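Local coordinates for protein gluconate kinase (Lactobacillus acidophilus, PDB 3LL3) that binds ATP and d-xylulose and probably phosphorylates a sugar or sugar acid such as gluconate, as a member of the FGGY carbohydrate kinase family, at residues E58-L63 / I74-Q79. Numbering follows the deposited sequence.
With XUL (D-xylulose), chain E.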
loop_
_atom_site.group_PDB
_atom_site.type_symbol
_atom_site.label_atom_id
_atom_site.label_comp_id
_atom_site.label_asym_id
_atom_site.label_seq_id
_atom_site.Cartn_x
_atom_site.Cartn_y
_atom_site.Cartn_z
ATOM N N GLU A 58 20.159 -28.467 -32.745
ATOM C CA GLU A 58 20.750 -27.317 -33.385
ATOM C C GLU A 58 21.859 -26.746 -32.497
ATOM O O GLU A 58 22.974 -26.501 -32.952
ATOM C CB GLU A 58 19.659 -26.286 -33.623
ATOM C CG GLU A 58 19.899 -25.373 -34.790
ATOM C CD GLU A 58 18.726 -24.443 -35.017
ATOM O OE1 GLU A 58 17.569 -24.913 -34.899
ATOM O OE2 GLU A 58 18.960 -23.249 -35.307
ATOM N N ILE A 59 21.549 -26.560 -31.223
ATOM C CA ILE A 59 22.532 -26.087 -30.261
ATOM C C ILE A 59 23.764 -26.988 -30.213
ATOM O O ILE A 59 24.891 -26.509 -30.339
ATOM C CB ILE A 59 21.907 -25.926 -28.860
ATOM C CG1 ILE A 59 20.972 -24.716 -28.854
ATOM C CG2 ILE A 59 22.981 -25.761 -27.802
ATOM C CD1 ILE A 59 20.011 -24.696 -27.694
ATOM N N ILE A 60 23.556 -28.291 -30.057
ATOM C CA ILE A 60 24.683 -29.216 -29.964
ATOM C C ILE A 60 25.540 -29.195 -31.232
ATOM O O ILE A 60 26.772 -29.157 -31.167
ATOM C CB ILE A 60 24.215 -30.632 -29.656
ATOM C CG1 ILE A 60 23.533 -30.654 -28.287
ATOM C CG2 ILE A 60 25.394 -31.619 -29.731
ATOM C CD1 ILE A 60 22.861 -31.975 -27.953
ATOM N N PHE A 61 24.889 -29.185 -32.385
ATOM C CA PHE A 61 25.626 -29.133 -33.638
ATOM C C PHE A 61 26.501 -27.874 -33.723
ATOM O O PHE A 61 27.698 -27.964 -34.021
ATOM C CB PHE A 61 24.677 -29.225 -34.833
ATOM C CG PHE A 61 25.372 -29.194 -36.165
ATOM C CD1 PHE A 61 26.181 -30.243 -36.563
ATOM C CD2 PHE A 61 25.223 -28.114 -37.017
ATOM C CE1 PHE A 61 26.828 -30.219 -37.791
ATOM C CE2 PHE A 61 25.863 -28.090 -38.244
ATOM C CZ PHE A 61 26.665 -29.142 -38.626
ATOM N N ASP A 62 25.909 -26.710 -33.449
ATOM C CA ASP A 62 26.634 -25.448 -33.533
ATOM C C ASP A 62 27.869 -25.438 -32.638
ATOM O O ASP A 62 28.929 -24.937 -33.025
ATOM C CB ASP A 62 25.723 -24.280 -33.168
ATOM C CG ASP A 62 24.704 -23.993 -34.232
ATOM O OD1 ASP A 62 24.667 -24.743 -35.231
ATOM O OD2 ASP A 62 23.943 -23.016 -34.077
ATOM N N LEU A 63 27.726 -25.992 -31.439
ATOM C CA LEU A 63 28.845 -26.096 -30.510
ATOM C C LEU A 63 29.977 -26.961 -31.072
ATOM O O LEU A 63 31.143 -26.572 -31.019
ATOM C CB LEU A 63 28.370 -26.640 -29.158
ATOM C CG LEU A 63 27.509 -25.664 -28.345
ATOM C CD1 LEU A 63 27.003 -26.304 -27.050
ATOM C CD2 LEU A 63 28.275 -24.362 -28.048
ATOM N N ILE A 74 27.585 -35.317 -22.966
ATOM C CA ILE A 74 26.600 -34.247 -22.966
ATOM C C ILE A 74 25.719 -34.449 -21.731
ATOM O O ILE A 74 25.089 -35.499 -21.574
ATOM C CB ILE A 74 25.739 -34.278 -24.226
ATOM C CG1 ILE A 74 26.620 -34.175 -25.471
ATOM C CG2 ILE A 74 24.713 -33.161 -24.224
ATOM C CD1 ILE A 74 25.846 -34.452 -26.753
ATOM N N SER A 75 25.697 -33.450 -20.850
ATOM C CA SER A 75 24.954 -33.541 -19.604
ATOM C C SER A 75 23.817 -32.517 -19.571
ATOM O O SER A 75 23.835 -31.518 -20.305
ATOM C CB SER A 75 25.906 -33.345 -18.421
ATOM O OG SER A 75 25.263 -33.651 -17.194
ATOM N N TRP A 76 22.842 -32.752 -18.693
ATOM C CA TRP A 76 21.560 -32.061 -18.791
ATOM C C TRP A 76 21.110 -31.416 -17.493
ATOM O O TRP A 76 21.159 -32.038 -16.432
ATOM C CB TRP A 76 20.484 -33.032 -19.310
ATOM C CG TRP A 76 20.868 -33.634 -20.610
ATOM C CD1 TRP A 76 21.608 -34.767 -20.803
ATOM C CD2 TRP A 76 20.557 -33.128 -21.911
ATOM N NE1 TRP A 76 21.776 -34.996 -22.153
ATOM C CE2 TRP A 76 21.130 -34.007 -22.851
ATOM C CE3 TRP A 76 19.835 -32.021 -22.375
ATOM C CZ2 TRP A 76 21.014 -33.808 -24.223
ATOM C CZ3 TRP A 76 19.722 -31.824 -23.737
ATOM C CH2 TRP A 76 20.316 -32.712 -24.646
ATOM N N SER A 77 20.711 -30.150 -17.596
ATOM C CA SER A 77 19.987 -29.443 -16.553
ATOM C C SER A 77 18.636 -29.085 -17.176
ATOM O O SER A 77 18.567 -28.759 -18.365
ATOM C CB SER A 77 20.738 -28.182 -16.140
ATOM O OG SER A 77 19.964 -27.412 -15.243
ATOM N N SER A 78 17.557 -29.197 -16.411
ATOM C CA SER A 78 16.231 -29.054 -17.007
ATOM C C SER A 78 15.213 -28.389 -16.077
ATOM O O SER A 78 15.248 -28.603 -14.866
ATOM C CB SER A 78 15.715 -30.435 -17.440
ATOM O OG SER A 78 14.376 -30.367 -17.896
ATOM N N GLN A 79 14.314 -27.598 -16.662
ATOM C CA GLN A 79 13.133 -27.117 -15.969
ATOM C C GLN A 79 12.443 -28.298 -15.284
ATOM O O GLN A 79 12.597 -29.438 -15.706
ATOM C CB GLN A 79 12.158 -26.505 -16.971
ATOM C CG GLN A 79 11.615 -27.528 -17.950
ATOM C CD GLN A 79 10.825 -26.908 -19.090
ATOM O OE1 GLN A 79 11.379 -26.552 -20.134
ATOM N NE2 GLN A 79 9.517 -26.819 -18.912
HETATM C C1 XUL E . 12.070 -25.329 -8.670
HETATM C C2 XUL E . 10.568 -25.083 -8.896
HETATM C C3 XUL E . 10.079 -24.323 -10.161
HETATM C C4 XUL E . 11.122 -24.151 -11.283
HETATM C C5 XUL E . 11.448 -25.456 -12.034
HETATM O O1 XUL E . 12.505 -24.620 -7.534
HETATM O O2 XUL E . 9.779 -25.444 -8.056
HETATM O O3 XUL E . 9.674 -23.027 -9.796
HETATM O O4 XUL E . 10.600 -23.218 -12.201
HETATM O O5 XUL E . 11.945 -25.192 -13.324
#
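Ile74 meets Ile60 tip to tip: its CD1 lies 4.1 Å from Ile60 CD1, and Ile60 CG2 is equally near, so the methyl of the strand residue faces both branches of the helix residue. In Ile74 the ethyl branch runs anti to the carbonyl carbon (chi1 -58°), with chi2 extended, which carries CD1 outward to the helix; Ile60 has the same shape and answers from the other side. These are purely apolar contacts, with no hydrogen bond across the interface, and only 107 Å² is buried in all. Met9 of strand 4-11 touches both isoleucines and Trp76, enlarging this small core.

Ser75 has its CB on the other side of the strand, where its OG hydrogen-bonds to the carbonyl oxygen of Ala434.

Trp76 returns to the helix side. Ile60 CD1 approaches CH2 of the indole obliquely at 4.2 Å, while CG2 of Ile74 sits over one face of the same ring, 3.4 Å above its plane and offset toward the rim. Ile161 of helix 157-166 also touches the indole.

Beyond the tryptophan the strand leaves helix 49-65 behind. Ser78 OG donates to the backbone O of Gln79 at 3.0 Å, in the carbonyl plane and on a lone pair, where the strand gives way to loop. Gln79 belongs to the d-xylulose pocket; its CA is 3.5 Å from sugar O5, and the following Met80 N and His81 NE2 hydrogen-bond to the sugar.

Strand 70-78 runs parallel to both neighbours, 4-11 and 232-238, and helix 49-65 packs against it at Ile74 and Trp76: a helix-on-sheet layer pair of the actin-like N-terminal domain of FGGY kinases, in which the C-terminal end of strand 70-78 leads into the sugar site.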